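Long-range contacts in 4-hydroxy-3-methylbut-2-enyl diphosphate reductase (Aquifex aeolicus, PDB 3DNF), which catalyses the last step of the non-mevalonate isoprenoid pathway, reducing (E)-4-hydroxy-3-methylbut-2-enyl diphosphate to isopentenyl and dimethylallyl diphosphate with the help of an iron-sulfur cluster: residues I5-C13 / L198-L206; I41-R49 / A264-E272. All coordinates share one frame; numbering follows the deposited sequence.

Contacts 1 and 2 lie with their centres about 17 Å apart and touch directly. Phe12, just before the cluster ligand Cys13 of contact 1, lays its ring against the 264-272 segment of contact 2, with CD1 3.3 Å from Ala264 O, and its ring also touches Ile41 and Pro267. Arg199 of contact 1 packs against Ala264 as well, NH2 lying 3.4 Å from its CB. Contact 1 ends at the iron-sulfur cluster through Cys13, while contact 2 carries His42 and Ser265, predicted to bind the diphosphate substrate and products; the side chain of Ile41 is about 8 Å from the cluster at nearest atoms. Along the chain the segments of the two contacts alternate.

Contact 1 of 2, residues I5-C13 / L198-L206; sequences IIAEHAGFC and LRQESVKKL. With F3S (Fe3-s4 cluster), chain E.
Arg199, on helix 198-206, reaches along loop 7-13 and takes hold of Gly11 O, two residues ahead of the cluster ligand Cys13. Its CB starts 4.0 Å from His9 O, and CG, anti to the backbone N (chi1 -153°), presses closer to the same oxygen. CD runs alongside His9 O, with Gly11 O a little farther off on the same side. A bend at chi3 (-78°) turns the guanidinium to Gly11 O, which NE and NH2 grip together, each at 2.9 Å; both N-H bonds are off straight (about 135°), as one oxygen takes two donors side-on, and the oxygen sits slightly out of the guanidinium plane. Cys13 N lies at the edge of the guanidinium, in its plane, 3.6 Å from NH2. Replacing the arginine by an alanine would probably leave Gly11 O without either of these donors and let the peptides leading to Cys13 shift.

One turn further along the helix, Ser202 OG donates to Glu8 O (2.7 Å) in the carbonyl plane, on a lone pair. A water joins that oxygen to Arg199 O. The His9 ring lies with one face over Leu198 CB, a CH-pi contact 3.8 Å from the ring centroid, and has Glu8 CG against its opposite face. Towards the strand, Leu206 CD1 meets Ile5 CG2, and its CD2 meets Ala7 CB at 3.7 Å.

Ile5 and Ala7 pair through their backbones with strand 257-262. Helix 195-206 packs through Leu206 beside strand 3-6, outermost in its parallel sheet within the chain. A type II turn at Ala7-Ala10 leads from strand 3-6 to Cys13, which caps the following helix and binds iron FE4 through SG at 2.5 Å: an open alpha/beta lobe of the IspH fold delivering a cysteine to its iron-sulfur cluster.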
loop_
_atom_site.group_PDB
_atom_site.type_symbol
_atom_site.label_atom_id
_atom_site.label_comp_id
_atom_site.label_asym_id
_atom_site.label_seq_id
_atom_site.Cartn_x
_atom_site.Cartn_y
_atom_site.Cartn_z
ATOM N N ILE B 5 36.984 -14.969 -6.012
ATOM C CA ILE B 5 35.830 -14.471 -6.745
ATOM C C ILE B 5 35.265 -13.208 -6.099
ATOM O O ILE B 5 34.851 -13.207 -4.939
ATOM C CB ILE B 5 34.744 -15.558 -6.976
ATOM C CG1 ILE B 5 33.553 -14.982 -7.753
ATOM C CG2 ILE B 5 34.316 -16.188 -5.655
ATOM C CD1 ILE B 5 32.711 -16.006 -8.489
ATOM N N ILE B 6 35.284 -12.129 -6.867
ATOM C CA ILE B 6 34.650 -10.881 -6.452
ATOM C C ILE B 6 33.167 -10.995 -6.782
ATOM O O ILE B 6 32.798 -11.229 -7.935
ATOM C CB ILE B 6 35.296 -9.642 -7.130
ATOM C CG1 ILE B 6 36.775 -9.546 -6.745
ATOM C CG2 ILE B 6 34.551 -8.352 -6.738
ATOM C CD1 ILE B 6 37.586 -8.614 -7.610
ATOM N N ALA B 7 32.333 -10.865 -5.753
ATOM C CA ALA B 7 30.882 -10.964 -5.899
ATOM C C ALA B 7 30.356 -9.922 -6.878
ATOM O O ALA B 7 30.838 -8.784 -6.922
ATOM C CB ALA B 7 30.193 -10.812 -4.539
ATOM N N GLU B 8 29.370 -10.329 -7.669
ATOM C CA GLU B 8 28.697 -9.403 -8.549
ATOM C C GLU B 8 28.053 -8.273 -7.735
ATOM O O GLU B 8 27.480 -8.516 -6.665
ATOM C CB GLU B 8 27.653 -10.129 -9.378
ATOM C CG GLU B 8 27.394 -9.452 -10.696
ATOM C CD GLU B 8 26.150 -9.974 -11.388
ATOM O OE1 GLU B 8 25.674 -11.067 -11.011
ATOM O OE2 GLU B 8 25.644 -9.280 -12.306
ATOM N N HIS B 9 28.182 -7.042 -8.231
ATOM C CA HIS B 9 27.646 -5.838 -7.561
ATOM C C HIS B 9 28.436 -5.358 -6.326
ATOM O O HIS B 9 27.991 -4.413 -5.660
ATOM C CB HIS B 9 26.151 -5.977 -7.208
ATOM C CG HIS B 9 25.315 -6.507 -8.327
ATOM N ND1 HIS B 9 25.125 -5.814 -9.504
ATOM C CD2 HIS B 9 24.642 -7.674 -8.461
ATOM C CE1 HIS B 9 24.371 -6.537 -10.315
ATOM N NE2 HIS B 9 24.057 -7.663 -9.702
ATOM N N ALA B 10 29.599 -5.966 -6.043
ATOM C CA ALA B 10 30.481 -5.449 -4.986
ATOM C C ALA B 10 30.789 -3.962 -5.256
ATOM O O ALA B 10 31.109 -3.581 -6.393
ATOM C CB ALA B 10 31.781 -6.267 -4.885
ATOM N N GLY B 11 30.625 -3.122 -4.239
ATOM C CA GLY B 11 31.100 -1.747 -4.324
ATOM C C GLY B 11 30.058 -0.799 -4.851
ATOM O O GLY B 11 28.855 -0.980 -4.592
ATOM N N PHE B 12 30.530 0.225 -5.590
ATOM C CA PHE B 12 29.701 1.359 -6.037
ATOM C C PHE B 12 28.536 0.875 -6.886
ATOM O O PHE B 12 28.682 0.007 -7.751
ATOM C CB PHE B 12 30.485 2.344 -6.954
ATOM C CG PHE B 12 31.565 3.158 -6.276
ATOM C CD1 PHE B 12 31.712 3.192 -4.894
ATOM C CD2 PHE B 12 32.426 3.936 -7.066
ATOM C CE1 PHE B 12 32.714 3.966 -4.301
ATOM C CE2 PHE B 12 33.418 4.710 -6.493
ATOM C CZ PHE B 12 33.561 4.726 -5.106
ATOM N N CYS B 13 27.386 1.477 -6.649
ATOM C CA CYS B 13 26.234 1.312 -7.516
ATOM C C CYS B 13 26.444 2.042 -8.843
ATOM O O CYS B 13 27.359 2.869 -9.009
ATOM C CB CYS B 13 25.023 1.906 -6.842
ATOM S SG CYS B 13 25.344 3.621 -6.545
ATOM N N LEU B 198 20.465 -6.172 -4.858
ATOM C CA LEU B 198 21.358 -6.945 -5.727
ATOM C C LEU B 198 22.669 -7.286 -5.000
ATOM O O LEU B 198 23.086 -8.446 -4.968
ATOM C CB LEU B 198 21.655 -6.192 -7.036
ATOM C CG LEU B 198 20.566 -5.892 -8.079
ATOM C CD1 LEU B 198 21.059 -4.848 -9.076
ATOM C CD2 LEU B 198 20.117 -7.148 -8.815
ATOM N N ARG B 199 23.299 -6.269 -4.415
ATOM C CA ARG B 199 24.535 -6.427 -3.652
ATOM C C ARG B 199 24.395 -7.483 -2.540
ATOM O O ARG B 199 25.254 -8.369 -2.398
ATOM C CB ARG B 199 24.988 -5.075 -3.096
ATOM C CG ARG B 199 26.471 -4.966 -2.861
ATOM C CD ARG B 199 26.855 -3.641 -2.197
ATOM N NE ARG B 199 26.895 -2.490 -3.115
ATOM C CZ ARG B 199 26.020 -1.487 -3.081
ATOM N NH1 ARG B 199 25.039 -1.501 -2.198
ATOM N NH2 ARG B 199 26.109 -0.467 -3.936
ATOM N N GLN B 200 23.297 -7.415 -1.790
ATOM C CA GLN B 200 23.029 -8.371 -0.713
ATOM C C GLN B 200 22.756 -9.806 -1.202
ATOM O O GLN B 200 23.270 -10.768 -0.621
ATOM C CB GLN B 200 21.879 -7.874 0.179
ATOM C CG GLN B 200 22.232 -6.614 0.963
ATOM C CD GLN B 200 21.070 -6.008 1.723
ATOM O OE1 GLN B 200 19.927 -6.442 1.601
ATOM N NE2 GLN B 200 21.364 -4.993 2.522
ATOM N N GLU B 201 21.957 -9.947 -2.259
ATOM C CA GLU B 201 21.620 -11.277 -2.803
ATOM C C GLU B 201 22.811 -11.971 -3.460
ATOM O O GLU B 201 22.907 -13.203 -3.449
ATOM C CB GLU B 201 20.456 -11.188 -3.796
ATOM C CG GLU B 201 19.144 -10.622 -3.219
ATOM C CD GLU B 201 18.697 -11.290 -1.915
ATOM O OE1 GLU B 201 18.831 -12.523 -1.775
ATOM O OE2 GLU B 201 18.195 -10.568 -1.028
ATOM N N SER B 202 23.702 -11.178 -4.041
ATOM C CA SER B 202 24.947 -11.677 -4.604
ATOM C C SER B 202 25.871 -12.234 -3.518
ATOM O O SER B 202 26.556 -13.232 -3.741
ATOM C CB SER B 202 25.647 -10.572 -5.400
ATOM O OG SER B 202 26.857 -11.038 -5.979
ATOM N N VAL B 203 25.880 -11.588 -2.349
ATOM C CA VAL B 203 26.592 -12.096 -1.163
ATOM C C VAL B 203 25.920 -13.359 -0.623
ATOM O O VAL B 203 26.600 -14.329 -0.271
ATOM C CB VAL B 203 26.712 -11.006 -0.071
ATOM C CG1 VAL B 203 27.041 -11.609 1.289
ATOM C CG2 VAL B 203 27.768 -9.994 -0.475
ATOM N N LYS B 204 24.587 -13.349 -0.583
ATOM C CA LYS B 204 23.806 -14.532 -0.190
ATOM C C LYS B 204 24.164 -15.774 -1.007
ATOM O O LYS B 204 24.314 -16.859 -0.447
ATOM C CB LYS B 204 22.301 -14.274 -0.299
ATOM C CG LYS B 204 21.699 -13.500 0.857
ATOM C CD LYS B 204 20.338 -14.071 1.252
ATOM C CE LYS B 204 19.612 -13.185 2.265
ATOM N NZ LYS B 204 19.167 -11.898 1.666
ATOM N N LYS B 205 24.290 -15.606 -2.320
ATOM C CA LYS B 205 24.607 -16.717 -3.209
ATOM C C LYS B 205 26.076 -17.145 -3.106
ATOM O O LYS B 205 26.385 -18.340 -3.181
ATOM C CB LYS B 205 24.252 -16.380 -4.660
ATOM C CG LYS B 205 22.752 -16.268 -4.938
ATOM C CD LYS B 205 22.434 -16.228 -6.445
ATOM C CE LYS B 205 23.106 -15.049 -7.185
ATOM N NZ LYS B 205 22.507 -13.694 -6.935
ATOM N N LEU B 206 26.975 -16.181 -2.924
ATOM C CA LEU B 206 28.400 -16.493 -2.882
ATOM C C LEU B 206 28.851 -17.074 -1.536
ATOM O O LEU B 206 29.669 -18.007 -1.501
ATOM C CB LEU B 206 29.249 -15.278 -3.284
ATOM C CG LEU B 206 30.726 -15.544 -3.622
ATOM C CD1 LEU B 206 30.892 -16.610 -4.710
ATOM C CD2 LEU B 206 31.466 -14.264 -4.014
HETATM FE FE1 F3S E . 20.696 3.405 -6.911
HETATM FE FE3 F3S E . 21.508 5.639 -8.213
HETATM FE FE4 F3S E . 22.913 4.347 -6.653
HETATM S S1 F3S E . 19.577 5.360 -7.042
HETATM S S2 F3S E . 22.071 3.057 -5.122
HETATM S S3 F3S E . 22.279 3.520 -8.554
HETATM S S4 F3S E . 23.266 6.471 -6.987
HETATM O O HOH W 1 27.843 -8.219 -3.640
#

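Contact 2 of 2, residues I41-R49 / A264-E272; sequences IHNPQEVNR and ASTPDWIIE
Asn43 with Ser265, and Glu46 with Trp269, make the two hydrogen bonds that tie the start of helix 44-49 to the segment 264-272. In the first, Asn43 ND2 donates to Ser265 O over 2.6 Å; the acceptor lies near the amide plane, and the donor is tilted 23° from the carbonyl plane. With CG anti to the backbone N (chi1 -175°) the amide reaches across to Ser265 by its nitrogen while OD1 stays over the helix start, accepting from Glu46 N and, weakly, Gln45 N. In the second, Trp269 NE1 donates to Glu46 OE1 over 2.8 Å, the oxygen lying in the indole plane and the N-H pointing almost straight at it.

The charged pairing uses that same carboxylate. Arg49 approaches it side-on with NE to OE1 (2.7 Å) and NH2 to OE2 (2.9 Å), both from above the carboxylate plane. OE1 thus takes two donors, the indole N-H nearly along its C-O axis and Arg49 NE from above the plane, on opposite faces. Arg49 NH2 also forms a salt bridge with Glu24, linking the site to helix 14-26.

Asn43 is the N-cap of its helix and Pro267 that of the other, so two helix N-termini meet here in the trilobal open alpha/beta fold, their short axes 114° apart. His42 and Ser265, which by prediction bind the diphosphate substrate, stand at this junction, Ser265 CB 4.0 Å from His42 O.

The remaining contacts are van der Waals. Pro267 CB and CG lie against the Glu46 carboxylate, CB 3.6 Å from OE1. Gln45 meets the far rim of the indole with CB and OE1, its amide steeply turned against the ring, while NE2 rests 3.5 Å from Ile270 CD1. Arg49 CD lies 3.4 Å from Trp269 NE1.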
loop_
_atom_site.group_PDB
_atom_site.type_symbol
_atom_site.label_atom_id
_atom_site.label_comp_id
_atom_site.label_asym_id
_atom_site.label_seq_id
_atom_site.Cartn_x
_atom_site.Cartn_y
_atom_site.Cartn_z
ATOM N N ILE B 41 31.530 11.020 -2.293
ATOM C CA ILE B 41 31.051 9.859 -1.531
ATOM C C ILE B 41 31.655 9.929 -0.142
ATOM O O ILE B 41 32.663 10.632 0.067
ATOM C CB ILE B 41 31.438 8.487 -2.174
ATOM C CG1 ILE B 41 32.959 8.353 -2.401
ATOM C CG2 ILE B 41 30.614 8.247 -3.445
ATOM C CD1 ILE B 41 33.421 6.920 -2.366
ATOM N N HIS B 42 31.069 9.205 0.825
ATOM C CA HIS B 42 31.666 9.174 2.165
ATOM C C HIS B 42 32.730 8.091 2.257
ATOM O O HIS B 42 32.523 7.035 2.838
ATOM C CB HIS B 42 30.611 9.062 3.269
ATOM C CG HIS B 42 29.750 10.287 3.390
ATOM N ND1 HIS B 42 30.127 11.517 2.879
ATOM C CD2 HIS B 42 28.537 10.478 3.968
ATOM C CE1 HIS B 42 29.179 12.406 3.123
ATOM N NE2 HIS B 42 28.204 11.802 3.784
ATOM N N ASN B 43 33.872 8.374 1.655
ATOM C CA ASN B 43 35.032 7.531 1.697
ATOM C C ASN B 43 36.211 8.455 1.536
ATOM O O ASN B 43 36.451 8.969 0.417
ATOM C CB ASN B 43 34.980 6.500 0.572
ATOM C CG ASN B 43 36.112 5.497 0.643
ATOM O OD1 ASN B 43 37.274 5.838 0.891
ATOM N ND2 ASN B 43 35.772 4.234 0.431
ATOM N N PRO B 44 36.909 8.739 2.648
ATOM C CA PRO B 44 38.072 9.623 2.660
ATOM C C PRO B 44 39.156 9.246 1.649
ATOM O O PRO B 44 39.745 10.144 1.053
ATOM C CB PRO B 44 38.600 9.485 4.101
ATOM C CG PRO B 44 37.383 9.190 4.884
ATOM C CD PRO B 44 36.604 8.247 4.014
ATOM N N GLN B 45 39.429 7.950 1.458
ATOM C CA GLN B 45 40.487 7.527 0.529
ATOM C C GLN B 45 40.078 7.813 -0.919
ATOM O O GLN B 45 40.891 8.261 -1.737
ATOM C CB GLN B 45 40.773 6.035 0.676
ATOM C CG GLN B 45 41.589 5.643 1.890
ATOM C CD GLN B 45 42.101 4.226 1.764
ATOM O OE1 GLN B 45 43.269 4.001 1.432
ATOM N NE2 GLN B 45 41.216 3.260 1.979
ATOM N N GLU B 46 38.817 7.568 -1.242
ATOM C CA GLU B 46 38.342 7.876 -2.596
ATOM C C GLU B 46 38.332 9.394 -2.886
ATOM O O GLU B 46 38.775 9.850 -3.957
ATOM C CB GLU B 46 36.982 7.229 -2.862
ATOM C CG GLU B 46 36.364 7.529 -4.275
ATOM C CD GLU B 46 37.089 6.830 -5.431
ATOM O OE1 GLU B 46 38.250 6.419 -5.273
ATOM O OE2 GLU B 46 36.477 6.708 -6.509
ATOM N N VAL B 47 37.812 10.179 -1.939
ATOM C CA VAL B 47 37.884 11.644 -2.063
ATOM C C VAL B 47 39.331 12.104 -2.211
ATOM O O VAL B 47 39.631 12.958 -3.064
ATOM C CB VAL B 47 37.148 12.313 -0.863
ATOM C CG1 VAL B 47 37.337 13.834 -0.830
ATOM C CG2 VAL B 47 35.718 11.942 -0.910
ATOM N N ASN B 48 40.249 11.498 -1.450
ATOM C CA ASN B 48 41.669 11.832 -1.578
ATOM C C ASN B 48 42.226 11.491 -2.972
ATOM O O ASN B 48 42.996 12.268 -3.545
ATOM C CB ASN B 48 42.514 11.103 -0.539
ATOM C CG ASN B 48 43.950 11.498 -0.602
ATOM O OD1 ASN B 48 44.309 12.582 -0.163
ATOM N ND2 ASN B 48 44.807 10.610 -1.126
ATOM N N ARG B 49 41.838 10.316 -3.489
ATOM C CA ARG B 49 42.314 9.877 -4.822
ATOM C C ARG B 49 41.889 10.917 -5.851
ATOM O O ARG B 49 42.695 11.376 -6.669
ATOM C CB ARG B 49 41.695 8.532 -5.222
ATOM C CG ARG B 49 42.172 8.034 -6.592
ATOM C CD ARG B 49 41.426 6.749 -7.012
ATOM N NE ARG B 49 40.013 7.014 -7.296
ATOM C CZ ARG B 49 39.562 7.567 -8.428
ATOM N NH1 ARG B 49 40.424 7.872 -9.399
ATOM N NH2 ARG B 49 38.264 7.783 -8.581
ATOM N N ALA B 264 28.598 -0.063 -0.495
ATOM C CA ALA B 264 28.304 0.911 -1.534
ATOM C C ALA B 264 29.333 2.035 -1.624
ATOM O O ALA B 264 29.364 2.755 -2.603
ATOM C CB ALA B 264 26.918 1.498 -1.324
ATOM N N SER B 265 30.172 2.179 -0.617
ATOM C CA SER B 265 31.135 3.275 -0.599
ATOM C C SER B 265 32.555 2.838 -0.925
ATOM O O SER B 265 33.508 3.599 -0.700
ATOM C CB SER B 265 31.068 3.998 0.752
ATOM O OG SER B 265 29.907 4.807 0.808
ATOM N N THR B 266 32.708 1.613 -1.431
ATOM C CA THR B 266 34.031 1.056 -1.725
ATOM C C THR B 266 34.332 1.108 -3.225
ATOM O O THR B 266 33.636 0.481 -4.029
ATOM C CB THR B 266 34.181 -0.384 -1.159
ATOM O OG1 THR B 266 33.945 -0.351 0.254
ATOM C CG2 THR B 266 35.612 -0.971 -1.406
ATOM N N PRO B 267 35.386 1.858 -3.603
ATOM C CA PRO B 267 35.779 1.926 -4.994
ATOM C C PRO B 267 36.489 0.631 -5.394
ATOM O O PRO B 267 37.016 -0.098 -4.538
ATOM C CB PRO B 267 36.758 3.106 -5.022
ATOM C CG PRO B 267 37.331 3.141 -3.657
ATOM C CD PRO B 267 36.231 2.717 -2.753
ATOM N N ASP B 268 36.478 0.360 -6.690
ATOM C CA ASP B 268 37.107 -0.845 -7.233
ATOM C C ASP B 268 38.598 -0.963 -6.972
ATOM O O ASP B 268 39.123 -2.076 -6.926
ATOM C CB ASP B 268 36.869 -0.907 -8.736
ATOM C CG ASP B 268 35.437 -1.269 -9.087
ATOM O OD1 ASP B 268 34.692 -1.725 -8.183
ATOM O OD2 ASP B 268 35.069 -1.109 -10.274
ATOM N N TRP B 269 39.294 0.159 -6.812
ATOM C CA TRP B 269 40.737 0.078 -6.574
ATOM C C TRP B 269 41.060 -0.472 -5.192
ATOM O O TRP B 269 42.117 -1.086 -4.998
ATOM C CB TRP B 269 41.453 1.415 -6.817
ATOM C CG TRP B 269 41.091 2.515 -5.896
ATOM C CD1 TRP B 269 40.114 3.443 -6.091
ATOM C CD2 TRP B 269 41.718 2.847 -4.648
ATOM N NE1 TRP B 269 40.083 4.323 -5.053
ATOM C CE2 TRP B 269 41.051 3.988 -4.146
ATOM C CE3 TRP B 269 42.773 2.299 -3.907
ATOM C CZ2 TRP B 269 41.400 4.587 -2.932
ATOM C CZ3 TRP B 269 43.117 2.892 -2.702
ATOM C CH2 TRP B 269 42.440 4.031 -2.229
ATOM N N ILE B 270 40.158 -0.250 -4.236
ATOM C CA ILE B 270 40.311 -0.851 -2.900
ATOM C C ILE B 270 40.048 -2.363 -2.967
ATOM O O ILE B 270 40.803 -3.135 -2.387
ATOM C CB ILE B 270 39.465 -0.139 -1.811
ATOM C CG1 ILE B 270 40.091 1.224 -1.499
ATOM C CG2 ILE B 270 39.377 -0.998 -0.520
ATOM C CD1 ILE B 270 39.194 2.211 -0.727
ATOM N N ILE B 271 38.990 -2.770 -3.672
ATOM C CA ILE B 271 38.708 -4.197 -3.891
ATOM C C ILE B 271 39.882 -4.936 -4.559
ATOM O O ILE B 271 40.190 -6.080 -4.205
ATOM C CB ILE B 271 37.403 -4.416 -4.703
ATOM C CG1 ILE B 271 36.215 -3.705 -4.044
ATOM C CG2 ILE B 271 37.109 -5.921 -4.894
ATOM C CD1 ILE B 271 34.954 -3.665 -4.936
ATOM N N GLU B 272 40.540 -4.282 -5.512
ATOM C CA GLU B 272 41.731 -4.858 -6.160
ATOM C C GLU B 272 42.924 -4.951 -5.219
ATOM O O GLU B 272 43.697 -5.912 -5.292
ATOM C CB GLU B 272 42.108 -4.079 -7.426
ATOM C CG GLU B 272 41.035 -4.110 -8.527
ATOM C CD GLU B 272 40.607 -5.529 -8.912
ATOM O OE1 GLU B 272 41.494 -6.373 -9.136
ATOM O OE2 GLU B 272 39.383 -5.792 -8.978
#